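Local atomic coordinates of methylenetetrahydrofolate--tRNA-(uracil-5-)-methyltransferase TrmFO (Thermus thermophilus, PDB entry 3G5S), a protein that binds FAD and probably catalyses the folate-dependent methylation of uridine 54 to 5-methyluridine in tRNAs. Residues R118-E123 with L136-L141; P126-L131 with G330-G335; V7-A12 with V27-M32. One frame throughout, in Å; residues are numbered along the deposited sequence.

Interaction 1: R118-E123 with L136-L141. With FAD (flavin-adenine dinucleotide), chain B.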
loop_
_atom_site.group_PDB
_atom_site.type_symbol
_atom_site.label_atom_id
_atom_site.label_comp_id
_atom_site.label_asym_id
_atom_site.label_seq_id
_atom_site.Cartn_x
_atom_site.Cartn_y
_atom_site.Cartn_z
ATOM N N ARG A 118 -8.338 6.051 26.069
ATOM C CA ARG A 118 -7.694 4.750 26.064
ATOM C C ARG A 118 -8.768 3.683 26.159
ATOM O O ARG A 118 -9.151 3.255 27.251
ATOM C CB ARG A 118 -6.703 4.624 27.220
ATOM C CG ARG A 118 -5.553 5.622 27.170
ATOM C CD ARG A 118 -4.462 5.201 26.184
ATOM N NE ARG A 118 -3.376 6.182 26.140
ATOM C CZ ARG A 118 -2.210 6.002 25.522
ATOM N NH1 ARG A 118 -1.960 4.870 24.878
ATOM N NH2 ARG A 118 -1.291 6.958 25.548
ATOM N N GLU A 119 -9.270 3.271 25.005
ATOM C CA GLU A 119 -10.296 2.249 24.948
ATOM C C GLU A 119 -10.311 1.618 23.569
ATOM O O GLU A 119 -9.836 2.209 22.592
ATOM C CB GLU A 119 -11.665 2.844 25.272
ATOM C CG GLU A 119 -12.361 3.520 24.107
ATOM C CD GLU A 119 -13.820 3.830 24.401
ATOM O OE1 GLU A 119 -14.663 3.657 23.493
ATOM O OE2 GLU A 119 -14.121 4.244 25.540
ATOM N N GLU A 120 -10.836 0.402 23.501
ATOM C CA GLU A 120 -11.076 -0.247 22.228
ATOM C C GLU A 120 -12.408 0.222 21.667
ATOM O O GLU A 120 -13.431 0.140 22.341
ATOM C CB GLU A 120 -11.123 -1.766 22.382
ATOM C CG GLU A 120 -11.377 -2.450 21.055
ATOM C CD GLU A 120 -11.890 -3.868 21.171
ATOM O OE1 GLU A 120 -12.201 -4.328 22.295
ATOM O OE2 GLU A 120 -11.993 -4.520 20.112
ATOM N N VAL A 121 -12.394 0.709 20.435
ATOM C CA VAL A 121 -13.618 1.081 19.744
ATOM C C VAL A 121 -14.179 -0.167 19.084
ATOM O O VAL A 121 -13.500 -0.826 18.300
ATOM C CB VAL A 121 -13.334 2.185 18.705
ATOM C CG1 VAL A 121 -14.554 2.442 17.839
ATOM C CG2 VAL A 121 -12.879 3.451 19.413
ATOM N N ARG A 122 -15.416 -0.512 19.426
ATOM C CA ARG A 122 -15.989 -1.774 18.979
ATOM C C ARG A 122 -17.097 -1.604 17.945
ATOM O O ARG A 122 -17.560 -2.581 17.363
ATOM C CB ARG A 122 -16.516 -2.568 20.178
ATOM C CG ARG A 122 -15.442 -2.918 21.200
ATOM C CD ARG A 122 -16.031 -3.592 22.443
ATOM N NE ARG A 122 -16.616 -4.892 22.137
ATOM C CZ ARG A 122 -15.913 -6.014 22.008
ATOM N NH1 ARG A 122 -14.596 -5.995 22.154
ATOM N NH2 ARG A 122 -16.527 -7.154 21.724
ATOM N N GLU A 123 -17.541 -0.371 17.742
ATOM C CA GLU A 123 -18.562 -0.066 16.748
ATOM C C GLU A 123 -18.119 1.192 16.037
ATOM O O GLU A 123 -17.381 1.993 16.600
ATOM C CB GLU A 123 -19.921 0.168 17.414
ATOM C CG GLU A 123 -20.423 -0.999 18.253
ATOM C CD GLU A 123 -20.933 -2.165 17.420
ATOM O OE1 GLU A 123 -21.106 -2.013 16.196
ATOM O OE2 GLU A 123 -21.177 -3.243 17.996
ATOM N N LEU A 136 -3.635 -4.919 12.336
ATOM C CA LEU A 136 -4.136 -5.731 13.437
ATOM C C LEU A 136 -5.335 -5.037 14.096
ATOM O O LEU A 136 -5.515 -5.060 15.312
ATOM C CB LEU A 136 -3.011 -6.025 14.431
ATOM C CG LEU A 136 -1.822 -6.758 13.792
ATOM C CD1 LEU A 136 -0.627 -6.842 14.732
ATOM C CD2 LEU A 136 -2.233 -8.145 13.311
ATOM N N THR A 137 -6.151 -4.415 13.251
ATOM C CA THR A 137 -7.456 -3.893 13.635
ATOM C C THR A 137 -8.161 -4.896 14.551
ATOM O O THR A 137 -8.192 -6.091 14.259
ATOM C CB THR A 137 -8.320 -3.648 12.379
ATOM O OG1 THR A 137 -7.828 -2.513 11.652
ATOM C CG2 THR A 137 -9.757 -3.383 12.753
ATOM N N SER A 138 -8.725 -4.421 15.657
ATOM C CA SER A 138 -9.349 -5.341 16.603
ATOM C C SER A 138 -10.491 -6.107 15.947
ATOM O O SER A 138 -11.165 -5.611 15.038
ATOM C CB SER A 138 -9.842 -4.617 17.853
ATOM O OG SER A 138 -11.090 -4.003 17.612
ATOM N N GLU A 139 -10.700 -7.328 16.421
ATOM C CA GLU A 139 -11.722 -8.193 15.867
ATOM C C GLU A 139 -13.102 -7.537 15.885
ATOM O O GLU A 139 -13.845 -7.619 14.909
ATOM C CB GLU A 139 -11.750 -9.511 16.637
ATOM C CG GLU A 139 -12.835 -10.474 16.200
ATOM C CD GLU A 139 -12.792 -11.771 16.983
ATOM O OE1 GLU A 139 -11.677 -12.287 17.210
ATOM O OE2 GLU A 139 -13.867 -12.269 17.374
ATOM N N ALA A 140 -13.445 -6.881 16.991
ATOM C CA ALA A 140 -14.764 -6.270 17.119
ATOM C C ALA A 140 -14.990 -5.207 16.046
ATOM O O ALA A 140 -16.058 -5.148 15.435
ATOM C CB ALA A 140 -14.964 -5.681 18.516
ATOM N N LEU A 141 -13.993 -4.363 15.802
ATOM C CA LEU A 141 -14.186 -3.322 14.804
ATOM C C LEU A 141 -14.223 -3.905 13.395
ATOM O O LEU A 141 -14.992 -3.445 12.549
ATOM C CB LEU A 141 -13.132 -2.227 14.918
ATOM C CG LEU A 141 -13.412 -1.011 14.033
ATOM C CD1 LEU A 141 -14.693 -0.300 14.444
ATOM C CD2 LEU A 141 -12.229 -0.060 14.088
HETATM P PA FAD B . -0.799 0.875 13.177
HETATM O O1A FAD B . -0.749 -0.585 13.525
HETATM O O2A FAD B . 0.478 1.656 13.208
HETATM O O5B FAD B . -1.846 1.645 14.104
HETATM C C5B FAD B . -3.132 1.119 14.365
HETATM C C4B FAD B . -3.489 1.487 15.791
HETATM O O4B FAD B . -4.851 1.171 16.029
HETATM C C3B FAD B . -2.675 0.688 16.806
HETATM O O3B FAD B . -2.062 1.547 17.748
HETATM C C2B FAD B . -3.700 -0.236 17.465
HETATM O O2B FAD B . -3.440 -0.538 18.820
HETATM C C1B FAD B . -4.978 0.568 17.319
HETATM N N9A FAD B . -6.253 -0.164 17.287
HETATM C C8A FAD B . -6.570 -1.266 16.542
HETATM N N7A FAD B . -7.875 -1.553 16.730
HETATM C C5A FAD B . -8.390 -0.628 17.584
HETATM C C6A FAD B . -9.653 -0.428 18.124
HETATM N N6A FAD B . -10.728 -1.110 17.705
HETATM N N1A FAD B . -9.842 0.632 18.968
HETATM C C2A FAD B . -8.809 1.475 19.306
HETATM N N3A FAD B . -7.553 1.289 18.777
HETATM C C4A FAD B . -7.374 0.246 17.939
HETATM N N1 FAD B . 5.762 -1.282 7.503
HETATM C C2 FAD B . 6.943 -0.810 6.990
HETATM O O2 FAD B . 6.958 0.191 6.276
HETATM N N3 FAD B . 8.122 -1.467 7.284
HETATM C C4 FAD B . 8.160 -2.593 8.090
HETATM O O4 FAD B . 9.233 -3.155 8.338
HETATM C C4X FAD B . 6.952 -3.061 8.607
HETATM N N5 FAD B . 6.920 -4.180 9.409
HETATM C C5X FAD B . 5.717 -4.624 9.919
HETATM C C6 FAD B . 5.701 -5.749 10.737
HETATM C C7 FAD B . 4.504 -6.224 11.255
HETATM C C7M FAD B . 4.493 -7.441 12.138
HETATM C C8 FAD B . 3.319 -5.560 10.958
HETATM C C8M FAD B . 2.018 -6.061 11.516
HETATM C C9 FAD B . 3.332 -4.431 10.142
HETATM C C9A FAD B . 4.531 -3.955 9.616
HETATM N N10 FAD B . 4.545 -2.841 8.787
HETATM C C10 FAD B . 5.763 -2.400 8.304
HETATM C "C1'" FAD B . 3.324 -2.527 7.951
HETATM C "C2'" FAD B . 2.717 -1.139 8.217
HETATM O "O2'" FAD B . 3.362 -0.116 7.476
HETATM C "C3'" FAD B . 2.679 -0.798 9.706
HETATM O "O3'" FAD B . 1.813 -1.735 10.315
HETATM C "C4'" FAD B . 2.180 0.617 9.992
HETATM O "O4'" FAD B . 2.403 0.883 11.363
HETATM C "C5'" FAD B . 0.713 0.798 9.620
HETATM O "O5'" FAD B . 0.236 2.015 10.151
HETATM P P FAD B . -1.292 2.122 10.614
HETATM O O1P FAD B . -2.212 1.747 9.497
HETATM O O2P FAD B . -1.461 3.475 11.223
HETATM O O3P FAD B . -1.454 0.965 11.716
HETATM O O HOH W 1 -12.130 -7.057 19.639
HETATM O O HOH W 2 -18.507 -5.300 16.743
#
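E120 and S138 meet carboxylate to hydroxyl beside the adenine of FAD. Tracing E120 outward from CB, CG stands anti to the backbone N (chi1 180°), which brings it to 3.7 Å from the adenine amino nitrogen N6A. The chain stays extended beyond CG, CD comes up against the S138 side chain, and from there the two oxygens serve different partners. OE2 accepts from S138 OG at 2.7 Å through its anti lone pair, the one turned away from OE1, and also receives a water that accepts from A140 N. OE1 is held by R122 NH1 at 2.9 Å in a salt bridge. It lies only 8° out of the guanidinium plane, whereas NH1 sits 35° out of the carboxylate plane.

The same guanidinium spreads over A140, whose CB is 3.6 Å from CZ and under the centre of one face. S138 is the N-cap of the helix that follows, its OG taking a weak bond from L141 N at 3.4 Å.

Together the segments form the adenine end of the FAD pocket. V121 N donates to FAD N1A at 2.9 Å, V121 O receives FAD N6A at 2.8 Å, and S138 N gives a longer bond to FAD N7A, 3.2 Å.

The segment 118-123 is the loop leaving strand 114-117 toward strand 129-131, with V121 packed on F30 of strand 27-30. Across from it, the segment 136-141 runs into helix 139-149, and T137 rests against T311 of strand 309-313.

Interaction 2: P126-L131 with G330-G335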
loop_
_atom_site.group_PDB
_atom_site.type_symbol
_atom_site.label_atom_id
_atom_site.label_comp_id
_atom_site.label_asym_id
_atom_site.label_seq_id
_atom_site.Cartn_x
_atom_site.Cartn_y
_atom_site.Cartn_z
ATOM N N PRO A 126 -20.326 7.455 15.527
ATOM C CA PRO A 126 -21.102 8.407 14.732
ATOM C C PRO A 126 -20.335 9.714 14.548
ATOM O O PRO A 126 -19.335 9.965 15.223
ATOM C CB PRO A 126 -22.342 8.619 15.595
ATOM C CG PRO A 126 -21.797 8.568 16.982
ATOM C CD PRO A 126 -20.710 7.497 16.949
ATOM N N GLY A 127 -20.811 10.535 13.630
ATOM C CA GLY A 127 -20.188 11.818 13.386
ATOM C C GLY A 127 -18.925 11.686 12.561
ATOM O O GLY A 127 -18.528 10.595 12.150
ATOM N N ILE A 128 -18.276 12.811 12.312
ATOM C CA ILE A 128 -17.068 12.804 11.496
ATOM C C ILE A 128 -15.994 11.971 12.182
ATOM O O ILE A 128 -15.650 12.221 13.341
ATOM C CB ILE A 128 -16.584 14.235 11.222
ATOM C CG1 ILE A 128 -17.668 15.024 10.480
ATOM C CG2 ILE A 128 -15.303 14.204 10.417
ATOM C CD1 ILE A 128 -17.383 16.514 10.377
ATOM N N THR A 129 -15.462 10.987 11.452
ATOM C CA THR A 129 -14.630 9.950 12.045
ATOM C C THR A 129 -13.621 9.434 11.028
ATOM O O THR A 129 -13.979 9.141 9.882
ATOM C CB THR A 129 -15.518 8.759 12.501
ATOM O OG1 THR A 129 -16.369 9.182 13.569
ATOM C CG2 THR A 129 -14.688 7.592 12.980
ATOM N N VAL A 130 -12.368 9.305 11.459
ATOM C CA VAL A 130 -11.322 8.645 10.683
ATOM C C VAL A 130 -10.980 7.312 11.341
ATOM O O VAL A 130 -10.656 7.272 12.530
ATOM C CB VAL A 130 -10.042 9.512 10.627
ATOM C CG1 VAL A 130 -8.944 8.795 9.841
ATOM C CG2 VAL A 130 -10.340 10.873 10.017
ATOM N N LEU A 131 -11.062 6.228 10.571
ATOM C CA LEU A 131 -10.675 4.899 11.043
ATOM C C LEU A 131 -9.255 4.582 10.586
ATOM O O LEU A 131 -8.958 4.624 9.398
ATOM C CB LEU A 131 -11.631 3.842 10.504
ATOM C CG LEU A 131 -13.106 4.050 10.843
ATOM C CD1 LEU A 131 -13.925 2.962 10.198
ATOM C CD2 LEU A 131 -13.344 4.099 12.353
ATOM N N GLY A 330 -18.572 11.532 5.710
ATOM C CA GLY A 330 -17.890 11.932 6.921
ATOM C C GLY A 330 -17.196 10.807 7.657
ATOM O O GLY A 330 -16.724 11.004 8.771
ATOM N N LEU A 331 -17.135 9.630 7.037
ATOM C CA LEU A 331 -16.322 8.523 7.538
ATOM C C LEU A 331 -15.161 8.339 6.572
ATOM O O LEU A 331 -15.365 8.352 5.357
ATOM C CB LEU A 331 -17.145 7.232 7.614
ATOM C CG LEU A 331 -16.470 6.028 8.268
ATOM C CD1 LEU A 331 -16.196 6.272 9.747
ATOM C CD2 LEU A 331 -17.293 4.759 8.077
ATOM N N TYR A 332 -13.960 8.158 7.118
ATOM C CA TYR A 332 -12.736 8.041 6.321
ATOM C C TYR A 332 -11.938 6.845 6.805
ATOM O O TYR A 332 -12.076 6.424 7.960
ATOM C CB TYR A 332 -11.858 9.307 6.462
ATOM C CG TYR A 332 -12.626 10.568 6.189
ATOM C CD1 TYR A 332 -13.425 11.123 7.174
ATOM C CD2 TYR A 332 -12.603 11.184 4.938
ATOM C CE1 TYR A 332 -14.181 12.228 6.941
ATOM C CE2 TYR A 332 -13.362 12.321 4.694
ATOM C CZ TYR A 332 -14.157 12.836 5.714
ATOM O OH TYR A 332 -14.940 13.954 5.541
ATOM N N ALA A 333 -11.097 6.306 5.925
ATOM C CA ALA A 333 -10.124 5.291 6.321
ATOM C C ALA A 333 -8.729 5.767 5.963
ATOM O O ALA A 333 -8.537 6.466 4.972
ATOM C CB ALA A 333 -10.407 3.958 5.643
ATOM N N ALA A 334 -7.757 5.375 6.772
ATOM C CA ALA A 334 -6.366 5.696 6.495
ATOM C C ALA A 334 -5.469 4.570 6.967
ATOM O O ALA A 334 -5.867 3.737 7.786
ATOM C CB ALA A 334 -5.976 7.007 7.167
ATOM N N GLY A 335 -4.247 4.548 6.444
ATOM C CA GLY A 335 -3.282 3.540 6.822
ATOM C C GLY A 335 -3.584 2.203 6.185
ATOM O O GLY A 335 -4.262 2.113 5.159
#
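T129 and L331, V130 and Y332, and L131 and A333 pair as neighbours in two parallel strands whose axes differ by 24°. Four backbone bonds join the segments alternately. T129 N donates to G330 O at 3.0 Å and Y332 N to T129 O at 2.9 Å; farther along, L131 N reaches Y332 O at 2.8 Å, almost straight at the hydrogen, and A334 N reaches L131 O at 3.0 Å.

Packing is closest on the face carrying T129, L131 and L331. There L331 CD1 settles between the two residues opposite, 3.8 Å from T129 CG2 and 4.0 Å from L131 CG. T129 OG1 stands beside the backbone N (chi1 -66°), and this lets it donate back to G127 O at 2.9 Å from well above the carbonyl plane (59°), while N5 ND2 supplies a further bond to the hydroxyl. An alanine at T129 would probably leave G127 O without this hydroxyl, N5 ND2 without its mate and a gap beside L331 CD1.

The beginning of the pair is looser. P126 and G127 are exposed, and I128 is partly so, touching the Y332 ring only with CG2 at the ring edge, 4.2 Å from CE1. Y332 itself is buried on the other face, with V130, where helix 343-361 covers it through N356, A357 and K360; T129 O approaches its ring edge, near the plane.

Just beyond the paired residues, G335 touches FAD. Strand 331-333 is the outermost strand on this side of a five-stranded parallel sheet, and strand 129-131 separates it from strand 4-7; the strand order 3-2-1-4-5 is characteristic of the Rossmann-type dinucleotide-binding fold.

Interaction 3: V7-A12 with V27-M32. With FAD (flavin-adenine dinucleotide), chain B.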
loop_
_atom_site.group_PDB
_atom_site.type_symbol
_atom_site.label_atom_id
_atom_site.label_comp_id
_atom_site.label_asym_id
_atom_site.label_seq_id
_atom_site.Cartn_x
_atom_site.Cartn_y
_atom_site.Cartn_z
ATOM N N VAL A 7 -9.736 6.889 15.195
ATOM C CA VAL A 7 -9.687 5.593 15.844
ATOM C C VAL A 7 -8.390 4.888 15.474
ATOM O O VAL A 7 -8.195 4.465 14.331
ATOM C CB VAL A 7 -10.908 4.719 15.471
ATOM C CG1 VAL A 7 -10.859 3.405 16.229
ATOM C CG2 VAL A 7 -12.218 5.466 15.748
ATOM N N GLY A 8 -7.509 4.779 16.461
ATOM C CA GLY A 8 -6.191 4.193 16.280
ATOM C C GLY A 8 -5.129 5.277 16.261
ATOM O O GLY A 8 -5.204 6.194 15.443
ATOM N N ALA A 9 -4.151 5.173 17.159
ATOM C CA ALA A 9 -3.068 6.146 17.258
ATOM C C ALA A 9 -1.745 5.553 16.785
ATOM O O ALA A 9 -0.719 5.663 17.463
ATOM C CB ALA A 9 -2.948 6.664 18.676
ATOM N N GLY A 10 -1.779 4.921 15.617
ATOM C CA GLY A 10 -0.573 4.437 14.976
ATOM C C GLY A 10 -0.003 5.481 14.036
ATOM O O GLY A 10 -0.134 6.688 14.259
ATOM N N LEU A 11 0.628 5.030 12.962
ATOM C CA LEU A 11 1.225 5.956 12.000
ATOM C C LEU A 11 0.158 6.844 11.348
ATOM O O LEU A 11 0.295 8.070 11.296
ATOM C CB LEU A 11 2.002 5.181 10.930
ATOM C CG LEU A 11 3.441 4.778 11.272
ATOM C CD1 LEU A 11 4.374 5.988 11.253
ATOM C CD2 LEU A 11 3.556 4.030 12.601
ATOM N N ALA A 12 -0.904 6.218 10.843
ATOM C CA ALA A 12 -1.953 6.955 10.151
ATOM C C ALA A 12 -2.770 7.837 11.084
ATOM O O ALA A 12 -3.039 8.992 10.773
ATOM C CB ALA A 12 -2.866 6.003 9.391
ATOM N N VAL A 27 -9.995 16.953 18.405
ATOM C CA VAL A 27 -9.886 15.539 18.093
ATOM C C VAL A 27 -10.136 14.710 19.342
ATOM O O VAL A 27 -9.741 15.093 20.448
ATOM C CB VAL A 27 -8.480 15.212 17.525
ATOM C CG1 VAL A 27 -8.285 13.712 17.359
ATOM C CG2 VAL A 27 -8.261 15.942 16.202
ATOM N N ARG A 28 -10.822 13.591 19.140
ATOM C CA ARG A 28 -10.943 12.539 20.125
ATOM C C ARG A 28 -10.192 11.348 19.547
ATOM O O ARG A 28 -10.654 10.718 18.591
ATOM C CB ARG A 28 -12.417 12.192 20.332
ATOM C CG ARG A 28 -12.669 11.194 21.431
ATOM C CD ARG A 28 -14.167 10.954 21.643
ATOM N NE ARG A 28 -14.872 12.158 22.082
ATOM C CZ ARG A 28 -15.697 12.875 21.321
ATOM N NH1 ARG A 28 -15.928 12.527 20.061
ATOM N NH2 ARG A 28 -16.288 13.951 21.821
ATOM N N LEU A 29 -9.016 11.080 20.108
ATOM C CA LEU A 29 -8.120 10.054 19.594
ATOM C C LEU A 29 -8.231 8.816 20.461
ATOM O O LEU A 29 -7.888 8.851 21.644
ATOM C CB LEU A 29 -6.684 10.579 19.602
ATOM C CG LEU A 29 -5.582 9.630 19.133
ATOM C CD1 LEU A 29 -5.802 9.221 17.689
ATOM C CD2 LEU A 29 -4.228 10.292 19.306
ATOM N N PHE A 30 -8.733 7.734 19.872
ATOM C CA PHE A 30 -8.916 6.475 20.586
ATOM C C PHE A 30 -7.721 5.564 20.347
ATOM O O PHE A 30 -7.282 5.382 19.209
ATOM C CB PHE A 30 -10.167 5.737 20.090
ATOM C CG PHE A 30 -11.469 6.428 20.389
ATOM C CD1 PHE A 30 -11.990 7.366 19.513
ATOM C CD2 PHE A 30 -12.195 6.102 21.522
ATOM C CE1 PHE A 30 -13.198 7.980 19.777
ATOM C CE2 PHE A 30 -13.397 6.715 21.787
ATOM C CZ PHE A 30 -13.905 7.650 20.919
ATOM N N GLU A 31 -7.212 4.974 21.422
ATOM C CA GLU A 31 -6.145 3.997 21.319
ATOM C C GLU A 31 -6.333 2.952 22.401
ATOM O O GLU A 31 -6.418 3.278 23.584
ATOM C CB GLU A 31 -4.776 4.667 21.452
ATOM C CG GLU A 31 -3.612 3.689 21.451
ATOM C CD GLU A 31 -3.660 2.729 20.282
ATOM O OE1 GLU A 31 -3.724 1.502 20.530
ATOM O OE2 GLU A 31 -3.642 3.198 19.117
HETATM N N MSE A 32 -6.399 1.690 22.000
HETATM C CA MSE A 32 -6.631 0.630 22.973
HETATM C C MSE A 32 -5.374 0.223 23.748
HETATM O O MSE A 32 -5.469 -0.322 24.849
HETATM C CB MSE A 32 -7.258 -0.579 22.295
HETATM C CG MSE A 32 -6.352 -1.302 21.335
HETATM SE SE MSE A 32 -7.313 -2.714 20.433
HETATM C CE MSE A 32 -5.803 -3.514 19.492
HETATM P PA FAD B . -0.799 0.875 13.177
HETATM O O1A FAD B . -0.749 -0.585 13.525
HETATM O O2A FAD B . 0.478 1.656 13.208
HETATM O O5B FAD B . -1.846 1.645 14.104
HETATM C C5B FAD B . -3.132 1.119 14.365
HETATM C C4B FAD B . -3.489 1.487 15.791
HETATM O O4B FAD B . -4.851 1.171 16.029
HETATM C C3B FAD B . -2.675 0.688 16.806
HETATM O O3B FAD B . -2.062 1.547 17.748
HETATM C C2B FAD B . -3.700 -0.236 17.465
HETATM O O2B FAD B . -3.440 -0.538 18.820
HETATM C C1B FAD B . -4.978 0.568 17.319
HETATM N N9A FAD B . -6.253 -0.164 17.287
HETATM C C8A FAD B . -6.570 -1.266 16.542
HETATM N N7A FAD B . -7.875 -1.553 16.730
HETATM C C5A FAD B . -8.390 -0.628 17.584
HETATM C C6A FAD B . -9.653 -0.428 18.124
HETATM N N6A FAD B . -10.728 -1.110 17.705
HETATM N N1A FAD B . -9.842 0.632 18.968
HETATM C C2A FAD B . -8.809 1.475 19.306
HETATM N N3A FAD B . -7.553 1.289 18.777
HETATM C C4A FAD B . -7.374 0.246 17.939
HETATM N N1 FAD B . 5.762 -1.282 7.503
HETATM C C2 FAD B . 6.943 -0.810 6.990
HETATM O O2 FAD B . 6.958 0.191 6.276
HETATM N N3 FAD B . 8.122 -1.467 7.284
HETATM C C4 FAD B . 8.160 -2.593 8.090
HETATM O O4 FAD B . 9.233 -3.155 8.338
HETATM C C4X FAD B . 6.952 -3.061 8.607
HETATM N N5 FAD B . 6.920 -4.180 9.409
HETATM C C5X FAD B . 5.717 -4.624 9.919
HETATM C C6 FAD B . 5.701 -5.749 10.737
HETATM C C7 FAD B . 4.504 -6.224 11.255
HETATM C C7M FAD B . 4.493 -7.441 12.138
HETATM C C8 FAD B . 3.319 -5.560 10.958
HETATM C C8M FAD B . 2.018 -6.061 11.516
HETATM C C9 FAD B . 3.332 -4.431 10.142
HETATM C C9A FAD B . 4.531 -3.955 9.616
HETATM N N10 FAD B . 4.545 -2.841 8.787
HETATM C C10 FAD B . 5.763 -2.400 8.304
HETATM C "C1'" FAD B . 3.324 -2.527 7.951
HETATM C "C2'" FAD B . 2.717 -1.139 8.217
HETATM O "O2'" FAD B . 3.362 -0.116 7.476
HETATM C "C3'" FAD B . 2.679 -0.798 9.706
HETATM O "O3'" FAD B . 1.813 -1.735 10.315
HETATM C "C4'" FAD B . 2.180 0.617 9.992
HETATM O "O4'" FAD B . 2.403 0.883 11.363
HETATM C "C5'" FAD B . 0.713 0.798 9.620
HETATM O "O5'" FAD B . 0.236 2.015 10.151
HETATM P P FAD B . -1.292 2.122 10.614
HETATM O O1P FAD B . -2.212 1.747 9.497
HETATM O O2P FAD B . -1.461 3.475 11.223
HETATM O O3P FAD B . -1.454 0.965 11.716
#
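G8 and A9 both turn their backbone N-H groups to the segment 27-32, at the glycine-rich turn of a Rossmann beta-alpha-beta unit made of strand 4-7, helix 11-22 and strand 27-30.

The hydrogen bonds across the contact are two. G8 N donates to F30 O at 2.8 Å, a bond of the parallel V7-F30 bridge at the end of the strand pair. A9 N donates to E31 OE2, also at 2.8 Å, and meets that oxygen nearly along its C-O axis.

The E31 carboxylate also grips the adenosine ribose. Its chain bends at chi2 (51°), which swings CD back toward the turn and the sugar; OE2 accepts from FAD O3B at 2.7 Å and OE1 from FAD O2B at 2.7 Å. R33 N gives OE1 a further bond. One acid thus fixes both ribose hydroxyls and the turn.

Apolar contacts are few: A9 CB packs 3.9 Å from L29 CD2, and V7 CG2 touches the F30 ring obliquely. M32, present as selenomethionine, lies across the adenine from V7 CG1, its SE against the opposite face.

Closeness to FAD excludes a beta carbon at two glycines: G8 CA is 3.3 Å from FAD O4B and G10 CA 3.2 Å from FAD O5B. At G8 the backbone conformation also calls for glycine.

G10 is the N-cap of helix 11-22, whose start faces the diphosphate, and its positive end would probably favour the phosphate charge. L11 N gives only a weak bond to FAD O2A, but A12 N points at FAD O2P from 2.8 Å with a nearly straight N-H...O angle of 169°.

How the interactions relate
Interactions 2 and 3 are buried and reach the same parallel sheet: strand 4-7, leading into the turn of interaction 3, lies beside strand 129-131 of interaction 2, and V7 N bonds V130 O between them. Interaction 1 is partly buried, with exposed charged residues and bridging waters, and touches interaction 3 where V121 packs on F30 and V7. The chemistry follows the place. Interaction 2 relies on backbone bonds and aliphatic packing; interaction 3 turns amides and one acid to ribose and diphosphate; interaction 1 joins its segments by a serine-carboxylate bond, beside a salt bridge and backbone recognition of adenine. Interactions 1 and 3 both line the FAD site, while interaction 2 reaches it through G335.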